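Putative lipoprotein (Bacteroides fragilis, PDB 3QNK) probably binds glycans at the cell surface as a SusD-like outer-membrane lipoprotein, working with a partner transporter in nutrient uptake. Local coordinates at residues N62-S67 with D493-T498; I462-Q467 with R489-R494; Q39-D44 with S57-N62. All blocks are in the same frame, centred on the assembly; numbering follows the deposited sequence.

Contact 1: residues N62-S67 with D493-T498; sequences NYDMVS and DRLYLT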
loop_
_atom_site.group_PDB
_atom_site.type_symbol
_atom_site.label_atom_id
_atom_site.label_comp_id
_atom_site.label_asym_id
_atom_site.label_seq_id
_atom_site.Cartn_x
_atom_site.Cartn_y
_atom_site.Cartn_z
ATOM N N ASN B 62 -22.033 4.293 3.713
ATOM C CA ASN B 62 -23.279 5.012 3.511
ATOM C C ASN B 62 -24.536 4.120 3.592
ATOM O O ASN B 62 -25.624 4.638 3.790
ATOM C CB ASN B 62 -23.224 5.726 2.175
ATOM C CG ASN B 62 -22.304 6.921 2.176
ATOM O OD1 ASN B 62 -22.123 7.591 3.177
ATOM N ND2 ASN B 62 -21.761 7.260 1.031
ATOM N N TYR B 63 -24.382 2.805 3.488
ATOM C CA TYR B 63 -25.510 1.869 3.540
ATOM C C TYR B 63 -25.289 0.808 4.644
ATOM O O TYR B 63 -25.963 -0.202 4.637
ATOM C CB TYR B 63 -25.721 1.204 2.156
ATOM C CG TYR B 63 -25.565 2.160 0.991
ATOM C CD1 TYR B 63 -26.587 3.055 0.650
ATOM C CD2 TYR B 63 -24.350 2.268 0.306
ATOM C CE1 TYR B 63 -26.427 3.980 -0.397
ATOM C CE2 TYR B 63 -24.169 3.219 -0.713
ATOM C CZ TYR B 63 -25.218 4.047 -1.076
ATOM O OH TYR B 63 -25.031 4.926 -2.099
ATOM N N ASP B 64 -24.375 1.060 5.600
ATOM C CA ASP B 64 -24.002 0.174 6.705
ATOM C C ASP B 64 -23.652 -1.220 6.124
ATOM O O ASP B 64 -24.195 -2.244 6.545
ATOM C CB ASP B 64 -25.100 0.108 7.801
ATOM C CG ASP B 64 -24.725 -0.746 9.011
ATOM O OD1 ASP B 64 -23.532 -0.731 9.405
ATOM O OD2 ASP B 64 -25.618 -1.448 9.549
HETATM N N MSE B 65 -22.783 -1.237 5.098
HETATM C CA MSE B 65 -22.470 -2.498 4.428
HETATM C C MSE B 65 -21.018 -2.856 4.507
HETATM O O MSE B 65 -20.632 -3.890 3.961
HETATM C CB MSE B 65 -22.982 -2.495 3.000
HETATM C CG MSE B 65 -24.434 -2.916 2.983
HETATM SE SE MSE B 65 -25.494 -2.798 1.404
HETATM C CE MSE B 65 -24.150 -2.029 0.061
ATOM N N VAL B 66 -20.233 -2.082 5.301
ATOM C CA VAL B 66 -18.830 -2.387 5.607
ATOM C C VAL B 66 -18.795 -3.617 6.563
ATOM O O VAL B 66 -19.794 -3.906 7.248
ATOM C CB VAL B 66 -18.084 -1.181 6.237
ATOM C CG1 VAL B 66 -17.904 -0.057 5.220
ATOM C CG2 VAL B 66 -18.785 -0.696 7.494
ATOM N N SER B 67 -17.646 -4.316 6.625
ATOM C CA SER B 67 -17.428 -5.469 7.497
ATOM C C SER B 67 -15.954 -5.512 7.808
ATOM O O SER B 67 -15.224 -4.692 7.272
ATOM C CB SER B 67 -17.904 -6.755 6.815
ATOM O OG SER B 67 -17.183 -7.155 5.653
ATOM N N ASP B 493 -25.306 2.299 14.852
ATOM C CA ASP B 493 -24.385 2.883 15.820
ATOM C C ASP B 493 -22.960 2.298 15.767
ATOM O O ASP B 493 -22.036 2.996 16.179
ATOM C CB ASP B 493 -24.976 2.801 17.216
ATOM C CG ASP B 493 -26.135 3.771 17.458
ATOM O OD1 ASP B 493 -26.292 4.746 16.661
ATOM O OD2 ASP B 493 -26.823 3.619 18.485
ATOM N N ARG B 494 -22.748 1.106 15.157
ATOM C CA ARG B 494 -21.404 0.528 15.021
ATOM C C ARG B 494 -20.523 1.402 14.134
ATOM O O ARG B 494 -19.296 1.335 14.256
ATOM C CB ARG B 494 -21.455 -0.916 14.457
ATOM C CG ARG B 494 -21.894 -1.006 12.996
ATOM C CD ARG B 494 -21.926 -2.409 12.501
ATOM N NE ARG B 494 -22.216 -2.407 11.077
ATOM C CZ ARG B 494 -21.992 -3.427 10.258
ATOM N NH1 ARG B 494 -21.430 -4.542 10.708
ATOM N NH2 ARG B 494 -22.301 -3.328 8.975
ATOM N N LEU B 495 -21.149 2.216 13.243
ATOM C CA LEU B 495 -20.496 3.142 12.308
ATOM C C LEU B 495 -19.847 4.336 13.020
ATOM O O LEU B 495 -19.213 5.177 12.363
ATOM C CB LEU B 495 -21.478 3.629 11.242
ATOM C CG LEU B 495 -22.098 2.582 10.294
ATOM C CD1 LEU B 495 -23.112 3.240 9.406
ATOM C CD2 LEU B 495 -21.034 1.866 9.416
ATOM N N TYR B 496 -19.952 4.393 14.382
ATOM C CA TYR B 496 -19.289 5.451 15.185
ATOM C C TYR B 496 -17.793 5.125 15.322
ATOM O O TYR B 496 -17.008 5.976 15.766
ATOM C CB TYR B 496 -19.962 5.678 16.535
ATOM C CG TYR B 496 -21.224 6.514 16.445
ATOM C CD1 TYR B 496 -21.250 7.707 15.728
ATOM C CD2 TYR B 496 -22.388 6.124 17.098
ATOM C CE1 TYR B 496 -22.415 8.463 15.624
ATOM C CE2 TYR B 496 -23.572 6.863 16.976
ATOM C CZ TYR B 496 -23.573 8.043 16.261
ATOM O OH TYR B 496 -24.737 8.764 16.169
ATOM N N LEU B 497 -17.388 3.910 14.842
ATOM C CA LEU B 497 -15.996 3.461 14.769
ATOM C C LEU B 497 -15.757 2.694 13.483
ATOM O O LEU B 497 -16.663 2.007 13.010
ATOM C CB LEU B 497 -15.621 2.596 15.984
ATOM C CG LEU B 497 -15.353 3.329 17.313
ATOM C CD1 LEU B 497 -14.927 2.345 18.376
ATOM C CD2 LEU B 497 -14.255 4.428 17.150
ATOM N N THR B 498 -14.546 2.815 12.906
ATOM C CA THR B 498 -14.110 2.108 11.678
ATOM C C THR B 498 -13.697 0.671 12.026
ATOM O O THR B 498 -13.023 0.493 13.042
ATOM C CB THR B 498 -12.974 2.893 11.011
ATOM O OG1 THR B 498 -13.507 4.156 10.654
ATOM C CG2 THR B 498 -12.412 2.206 9.753
#

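Contact 2: residues I462-Q467 with R489-R494; sequences IGPETQ and RTWNDR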
loop_
_atom_site.group_PDB
_atom_site.type_symbol
_atom_site.label_atom_id
_atom_site.label_comp_id
_atom_site.label_asym_id
_atom_site.label_seq_id
_atom_site.Cartn_x
_atom_site.Cartn_y
_atom_site.Cartn_z
ATOM N N ILE B 462 -24.527 12.085 15.816
ATOM C CA ILE B 462 -25.718 12.527 15.070
ATOM C C ILE B 462 -25.844 11.779 13.703
ATOM O O ILE B 462 -26.426 12.316 12.742
ATOM C CB ILE B 462 -25.779 14.064 14.891
ATOM C CG1 ILE B 462 -24.576 14.615 14.109
ATOM C CG2 ILE B 462 -25.976 14.765 16.231
ATOM C CD1 ILE B 462 -24.768 15.972 13.483
ATOM N N GLY B 463 -25.338 10.539 13.663
ATOM C CA GLY B 463 -25.390 9.677 12.494
ATOM C C GLY B 463 -26.790 9.370 11.995
ATOM O O GLY B 463 -27.071 9.517 10.790
ATOM N N PRO B 464 -27.729 8.982 12.904
ATOM C CA PRO B 464 -29.111 8.683 12.443
ATOM C C PRO B 464 -29.797 9.867 11.752
ATOM O O PRO B 464 -30.535 9.678 10.802
ATOM C CB PRO B 464 -29.830 8.330 13.736
ATOM C CG PRO B 464 -28.749 7.913 14.679
ATOM C CD PRO B 464 -27.584 8.735 14.360
ATOM N N GLU B 465 -29.539 11.072 12.225
ATOM C CA GLU B 465 -30.094 12.330 11.743
ATOM C C GLU B 465 -29.495 12.750 10.402
ATOM O O GLU B 465 -30.166 13.438 9.619
ATOM C CB GLU B 465 -29.808 13.456 12.781
ATOM C CG GLU B 465 -30.463 13.315 14.154
ATOM C CD GLU B 465 -29.687 12.673 15.288
ATOM O OE1 GLU B 465 -29.087 11.594 15.083
ATOM O OE2 GLU B 465 -29.760 13.209 16.418
ATOM N N THR B 466 -28.231 12.384 10.140
ATOM C CA THR B 466 -27.542 12.851 8.945
ATOM C C THR B 466 -27.440 11.797 7.837
ATOM O O THR B 466 -27.564 12.147 6.662
ATOM C CB THR B 466 -26.150 13.371 9.325
ATOM O OG1 THR B 466 -25.382 12.317 9.897
ATOM C CG2 THR B 466 -26.208 14.542 10.289
ATOM N N GLN B 467 -27.221 10.507 8.182
ATOM C CA GLN B 467 -27.098 9.462 7.163
ATOM C C GLN B 467 -28.488 8.911 6.838
ATOM O O GLN B 467 -28.868 7.826 7.300
ATOM C CB GLN B 467 -26.110 8.370 7.610
ATOM C CG GLN B 467 -24.652 8.836 7.740
ATOM C CD GLN B 467 -24.035 9.197 6.406
ATOM O OE1 GLN B 467 -24.049 10.361 5.991
ATOM N NE2 GLN B 467 -23.436 8.231 5.726
ATOM N N ARG B 489 -29.359 6.630 2.101
ATOM C CA ARG B 489 -28.430 6.113 3.116
ATOM C C ARG B 489 -29.165 5.546 4.343
ATOM O O ARG B 489 -30.361 5.821 4.571
ATOM C CB ARG B 489 -27.441 7.212 3.566
ATOM C CG ARG B 489 -26.529 7.637 2.450
ATOM C CD ARG B 489 -25.508 8.649 2.860
ATOM N NE ARG B 489 -24.766 9.105 1.683
ATOM C CZ ARG B 489 -23.854 10.067 1.703
ATOM N NH1 ARG B 489 -23.548 10.677 2.836
ATOM N NH2 ARG B 489 -23.272 10.456 0.582
ATOM N N THR B 490 -28.403 4.825 5.171
ATOM C CA THR B 490 -28.918 4.323 6.427
ATOM C C THR B 490 -27.824 4.431 7.460
ATOM O O THR B 490 -26.701 4.796 7.127
ATOM C CB THR B 490 -29.544 2.926 6.328
ATOM O OG1 THR B 490 -30.374 2.738 7.494
ATOM C CG2 THR B 490 -28.499 1.799 6.161
ATOM N N TRP B 491 -28.174 4.116 8.729
ATOM C CA TRP B 491 -27.274 4.202 9.872
ATOM C C TRP B 491 -27.382 2.986 10.800
ATOM O O TRP B 491 -28.423 2.318 10.876
ATOM C CB TRP B 491 -27.603 5.485 10.667
ATOM C CG TRP B 491 -26.680 5.691 11.832
ATOM C CD1 TRP B 491 -26.890 5.303 13.126
ATOM C CD2 TRP B 491 -25.320 6.147 11.764
ATOM N NE1 TRP B 491 -25.756 5.499 13.867
ATOM C CE2 TRP B 491 -24.771 6.012 13.055
ATOM C CE3 TRP B 491 -24.502 6.639 10.724
ATOM C CZ2 TRP B 491 -23.447 6.367 13.341
ATOM C CZ3 TRP B 491 -23.213 7.054 11.022
ATOM C CH2 TRP B 491 -22.702 6.926 12.321
ATOM N N ASN B 492 -26.289 2.709 11.496
ATOM C CA ASN B 492 -26.143 1.769 12.605
ATOM C C ASN B 492 -25.067 2.335 13.534
ATOM O O ASN B 492 -24.035 2.794 13.049
ATOM C CB ASN B 492 -25.824 0.364 12.172
ATOM C CG ASN B 492 -25.849 -0.582 13.337
ATOM O OD1 ASN B 492 -24.898 -0.667 14.110
ATOM N ND2 ASN B 492 -26.981 -1.241 13.557
ATOM N N ASP B 493 -25.306 2.299 14.852
ATOM C CA ASP B 493 -24.385 2.883 15.820
ATOM C C ASP B 493 -22.960 2.298 15.767
ATOM O O ASP B 493 -22.036 2.996 16.179
ATOM C CB ASP B 493 -24.976 2.801 17.216
ATOM C CG ASP B 493 -26.135 3.771 17.458
ATOM O OD1 ASP B 493 -26.292 4.746 16.661
ATOM O OD2 ASP B 493 -26.823 3.619 18.485
ATOM N N ARG B 494 -22.748 1.106 15.157
ATOM C CA ARG B 494 -21.404 0.528 15.021
ATOM C C ARG B 494 -20.523 1.402 14.134
ATOM O O ARG B 494 -19.296 1.335 14.256
ATOM C CB ARG B 494 -21.455 -0.916 14.457
ATOM C CG ARG B 494 -21.894 -1.006 12.996
ATOM C CD ARG B 494 -21.926 -2.409 12.501
ATOM N NE ARG B 494 -22.216 -2.407 11.077
ATOM C CZ ARG B 494 -21.992 -3.427 10.258
ATOM N NH1 ARG B 494 -21.430 -4.542 10.708
ATOM N NH2 ARG B 494 -22.301 -3.328 8.975
HETATM O O HOH W 1 -23.893 5.588 7.079
#

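Contact 3: residues Q39-D44 with S57-N62; sequences QENRSD and SWFKFN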
loop_
_atom_site.group_PDB
_atom_site.type_symbol
_atom_site.label_atom_id
_atom_site.label_comp_id
_atom_site.label_asym_id
_atom_site.label_seq_id
_atom_site.Cartn_x
_atom_site.Cartn_y
_atom_site.Cartn_z
ATOM N N GLN B 39 -14.112 10.410 3.123
ATOM C CA GLN B 39 -14.808 10.645 4.404
ATOM C C GLN B 39 -15.912 11.716 4.270
ATOM O O GLN B 39 -16.976 11.531 4.858
ATOM C CB GLN B 39 -13.814 11.047 5.513
ATOM C CG GLN B 39 -12.831 9.943 5.871
ATOM C CD GLN B 39 -13.498 8.790 6.558
ATOM O OE1 GLN B 39 -14.345 8.064 5.997
ATOM N NE2 GLN B 39 -13.098 8.598 7.787
ATOM N N GLU B 40 -15.669 12.814 3.485
ATOM C CA GLU B 40 -16.666 13.865 3.259
ATOM C C GLU B 40 -17.849 13.321 2.448
ATOM O O GLU B 40 -18.994 13.698 2.701
ATOM C CB GLU B 40 -16.056 15.083 2.552
ATOM C CG GLU B 40 -16.871 16.354 2.739
ATOM C CD GLU B 40 -16.743 17.131 4.042
ATOM O OE1 GLU B 40 -16.041 16.676 4.979
ATOM O OE2 GLU B 40 -17.378 18.208 4.120
ATOM N N ASN B 41 -17.555 12.405 1.487
ATOM C CA ASN B 41 -18.534 11.741 0.645
ATOM C C ASN B 41 -19.250 10.644 1.441
ATOM O O ASN B 41 -20.142 9.955 0.908
ATOM C CB ASN B 41 -17.833 11.173 -0.585
ATOM C CG ASN B 41 -17.465 12.201 -1.597
ATOM O OD1 ASN B 41 -18.322 12.894 -2.149
ATOM N ND2 ASN B 41 -16.176 12.316 -1.880
ATOM N N ARG B 42 -18.817 10.445 2.715
ATOM C CA ARG B 42 -19.449 9.476 3.627
ATOM C C ARG B 42 -20.158 10.267 4.716
ATOM O O ARG B 42 -20.403 9.751 5.791
ATOM C CB ARG B 42 -18.456 8.408 4.165
ATOM C CG ARG B 42 -17.886 7.597 3.008
ATOM C CD ARG B 42 -17.136 6.366 3.373
ATOM N NE ARG B 42 -15.721 6.639 3.571
ATOM C CZ ARG B 42 -14.715 6.092 2.887
ATOM N NH1 ARG B 42 -14.954 5.182 1.953
ATOM N NH2 ARG B 42 -13.462 6.433 3.155
ATOM N N SER B 43 -20.532 11.516 4.395
ATOM C CA SER B 43 -21.204 12.476 5.275
ATOM C C SER B 43 -22.356 13.174 4.539
ATOM O O SER B 43 -22.400 13.188 3.306
ATOM C CB SER B 43 -20.209 13.518 5.801
ATOM O OG SER B 43 -20.086 14.614 4.915
ATOM N N ASP B 44 -23.239 13.829 5.301
ATOM C CA ASP B 44 -24.413 14.509 4.743
ATOM C C ASP B 44 -24.051 15.783 3.925
ATOM O O ASP B 44 -24.963 16.420 3.390
ATOM C CB ASP B 44 -25.402 14.841 5.862
ATOM C CG ASP B 44 -24.888 15.757 6.951
ATOM O OD1 ASP B 44 -23.640 15.782 7.177
ATOM O OD2 ASP B 44 -25.731 16.408 7.619
ATOM N N SER B 57 -16.766 -0.280 -3.985
ATOM C CA SER B 57 -15.378 -0.039 -3.574
ATOM C C SER B 57 -15.238 1.010 -2.500
ATOM O O SER B 57 -14.444 0.809 -1.601
ATOM C CB SER B 57 -14.524 0.406 -4.754
ATOM O OG SER B 57 -14.232 -0.664 -5.628
ATOM N N TRP B 58 -15.945 2.147 -2.622
ATOM C CA TRP B 58 -15.749 3.300 -1.765
ATOM C C TRP B 58 -16.871 3.673 -0.826
ATOM O O TRP B 58 -16.591 4.421 0.120
ATOM C CB TRP B 58 -15.523 4.546 -2.646
ATOM C CG TRP B 58 -14.317 4.541 -3.550
ATOM C CD1 TRP B 58 -13.298 3.633 -3.573
ATOM C CD2 TRP B 58 -13.967 5.558 -4.511
ATOM N NE1 TRP B 58 -12.381 3.973 -4.547
ATOM C CE2 TRP B 58 -12.776 5.142 -5.148
ATOM C CE3 TRP B 58 -14.606 6.729 -4.971
ATOM C CZ2 TRP B 58 -12.174 5.887 -6.171
ATOM C CZ3 TRP B 58 -14.026 7.448 -6.006
ATOM C CH2 TRP B 58 -12.805 7.046 -6.569
ATOM N N PHE B 59 -18.147 3.322 -1.130
ATOM C CA PHE B 59 -19.214 3.922 -0.316
ATOM C C PHE B 59 -20.101 2.965 0.454
ATOM O O PHE B 59 -21.194 3.380 0.855
ATOM C CB PHE B 59 -20.065 4.872 -1.167
ATOM C CG PHE B 59 -19.212 5.922 -1.859
ATOM C CD1 PHE B 59 -18.402 6.785 -1.124
ATOM C CD2 PHE B 59 -19.191 6.023 -3.246
ATOM C CE1 PHE B 59 -17.601 7.730 -1.770
ATOM C CE2 PHE B 59 -18.382 6.959 -3.888
ATOM C CZ PHE B 59 -17.579 7.787 -3.150
ATOM N N LYS B 60 -19.586 1.761 0.806
ATOM C CA LYS B 60 -20.360 0.801 1.582
ATOM C C LYS B 60 -20.801 1.363 2.959
ATOM O O LYS B 60 -21.874 0.966 3.452
ATOM C CB LYS B 60 -19.613 -0.518 1.743
ATOM C CG LYS B 60 -20.003 -1.519 0.677
ATOM C CD LYS B 60 -19.159 -2.754 0.766
ATOM C CE LYS B 60 -19.503 -3.678 -0.354
ATOM N NZ LYS B 60 -18.655 -4.888 -0.306
ATOM N N PHE B 61 -20.038 2.333 3.529
ATOM C CA PHE B 61 -20.374 2.962 4.828
ATOM C C PHE B 61 -21.764 3.569 4.785
ATOM O O PHE B 61 -22.569 3.404 5.702
ATOM C CB PHE B 61 -19.335 4.060 5.199
ATOM C CG PHE B 61 -19.648 4.907 6.416
ATOM C CD1 PHE B 61 -20.418 6.068 6.302
ATOM C CD2 PHE B 61 -19.153 4.565 7.673
ATOM C CE1 PHE B 61 -20.742 6.836 7.438
ATOM C CE2 PHE B 61 -19.451 5.357 8.800
ATOM C CZ PHE B 61 -20.283 6.456 8.678
ATOM N N ASN B 62 -22.033 4.293 3.713
ATOM C CA ASN B 62 -23.279 5.012 3.511
ATOM C C ASN B 62 -24.536 4.120 3.592
ATOM O O ASN B 62 -25.624 4.638 3.790
ATOM C CB ASN B 62 -23.224 5.726 2.175
ATOM C CG ASN B 62 -22.304 6.921 2.176
ATOM O OD1 ASN B 62 -22.123 7.591 3.177
ATOM N ND2 ASN B 62 -21.761 7.260 1.031
#

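Contact 1: residues N62-S67 with D493-T498
Arg494 and Asp64 reach toward each other tip to tip and form a salt bridge in which the guanidinium, approaching side-on, gives two N-H groups to a single carboxylate oxygen. Arg494 NE lies 2.7 Å from Asp64 OD1 and uses the syn lone pair of that oxygen. Arg494 NH2 reaches the same Asp64 OD1 at 2.9 Å, but from above the carboxylate, 59° out of its plane. From the arginine's side both bonds are nearly coplanar with the guanidinium, whereas the two planar groups stand 88° apart; both bonds end on one oxygen, so this is a side-on grip and not a bidentate pairing with both carboxylate oxygens. Asp64 CG, anti to its backbone N (chi1 -177°), carries the carboxylate out toward the 493-498 turn, and the arginine chain, extended from CG to NE, brings NE to meet it. Arg494 NH2 also makes a weak hydrogen bond to Asp64 O, 3.3 Å away, and sits 3.1 Å from Val66 O. Leu495 brings the apolar part. Its CD2 lies 3.6 Å from Asp64 OD1. The same Leu495 CD2 is 3.9 Å from Val66 CG2, so the isobutyl group packs beside the carboxylate and against the valine. A backbone bond from Tyr496 N to Asp493 O closes the 3-10 turn 493-496, and one from Leu497 N to Arg494 O follows at its end; from this turn Arg494 and Leu495 both point to the 62-67 loop. Beyond the contact, Arg494 NH1 bonds to Gly516 O near the C-terminus. The two N-H groups probably draw negative charge toward Asp64 OD1, the nearby methyls would limit its hydration on that side, and the ion pair is likely to favour ionised Asp64 while tying an N-terminal loop to a C-terminal one.

Contact 2: residues I462-Q467 with R489-R494
Gly463 O is gripped by two backbone N-H groups, Gln467 N at 2.8 Å and Thr466 N at 3.2 Å, which close the short helix 463-466 whose first turn lies on the Trp491 indole. Gly463 CA stands 3.5 Å from the centroid of the Trp491 six-membered ring and only 7° off its normal, a CH-pi contact over the face. Pro464 CD makes a second one, 3.8 Å from the centroid of the five-membered ring of Trp491. At the edge of that ring, Trp491 NE1 bonds in the ring plane to Asp493 OD1 at 2.9 Å, which helps fix the ring's rotation. The segments flank strands 469-475 and 480-488, so the indole packs together the two chain ends leaving them. Gln467 CG meets the ring at its edge, 3.7 Å from Trp491 CE3. The bend at chi2 (-67°) puts Gln467 CD beside Arg489, and OE1 accepts from Arg489 NH1 at 3.2 Å, within the guanidinium plane. Gln467 NE2 bonds to Asn62 OD1 and to a water that also reaches Thr490 O. The glutamine amide thus has partners for both oxygen and nitrogen, and as a neutral acceptor it probably leaves the Arg489 charge to be balanced mainly by its salt bridge to Asp487.

Contact 3: residues Q39-D44 with S57-N62
The backbones come closest at Arg42 and Asn62, whose CA atoms lie 5.9 Å apart, where the irregular 39-44 segment, turned by weak bonds such as Arg42 N to Gln39 O, runs past a 3-10 turn at residues 60-62 that follows the end of helix 55-58. Asn62 ties the two together with its amide: ND2 donates to Asn41 O at 3.1 Å, almost straight at 174°, lying in the plane of that carbonyl as well as in its own amide plane. The other end of the amide is turned to Arg42, with Asn62 OD1 3.3 Å from Arg42 CA, its hydrogen bond coming from Gln467 outside the two segments. Arg42 crosses Phe61 obliquely; its CD packs 3.7 Å from Phe61 CB, and its CB touches the ring at CD1. A bend at chi3 (-90°) swings NE out of line with the rest of the chain. Arg42 NE then meets Gln39 OE1 at 3.1 Å, in the carbonyl plane of that amide, while NH1 makes a weak bond to Trp58 O. Both segments belong to the N-terminal part of a SusD-family chain, a family of the TPR clan built round an alpha-alpha superhelix, and here they form a buried junction between the 39-44 loop and the end of helix 55-58 with its 3-10 turn, set against helix 453-460, on which Arg42 touches Phe454. The charge of Arg42 is answered by a salt bridge from NH2 to Asp74, and NH2 adds a weak second bond to Gln39 OE1. Phe59 fills the side near Asn41, its CE1 3.6 Å from Asn41 CB. One face of the Phe59 ring carries Trp58 CB, 3.7 Å above its plane and over the centre. At the helix end, Ser57 OG bonds to Asp503 of the second subunit.

Overall arrangement
The three contacts lie on the same side of the chain's centre, with contact centres about 9 Å (1 and 2), 10 Å (1 and 3) and 12 Å (2 and 3) apart. Contact 3 comes first along the chain and joins neighbouring N-terminal segments; contact 2 joins the segments just before strand 469-475 and just after strand 480-488; contact 1 bridges 426 residues between those two regions. Asn62 belongs to both contacts 3 and 1, and Asp493 and Arg494 to both 1 and 2. Contact 1 thus spans the N-terminal and C-terminal family regions of the SusD-like chain, while contacts 3 and 2 lie within the N-terminal and C-terminal regions respectively and touch it.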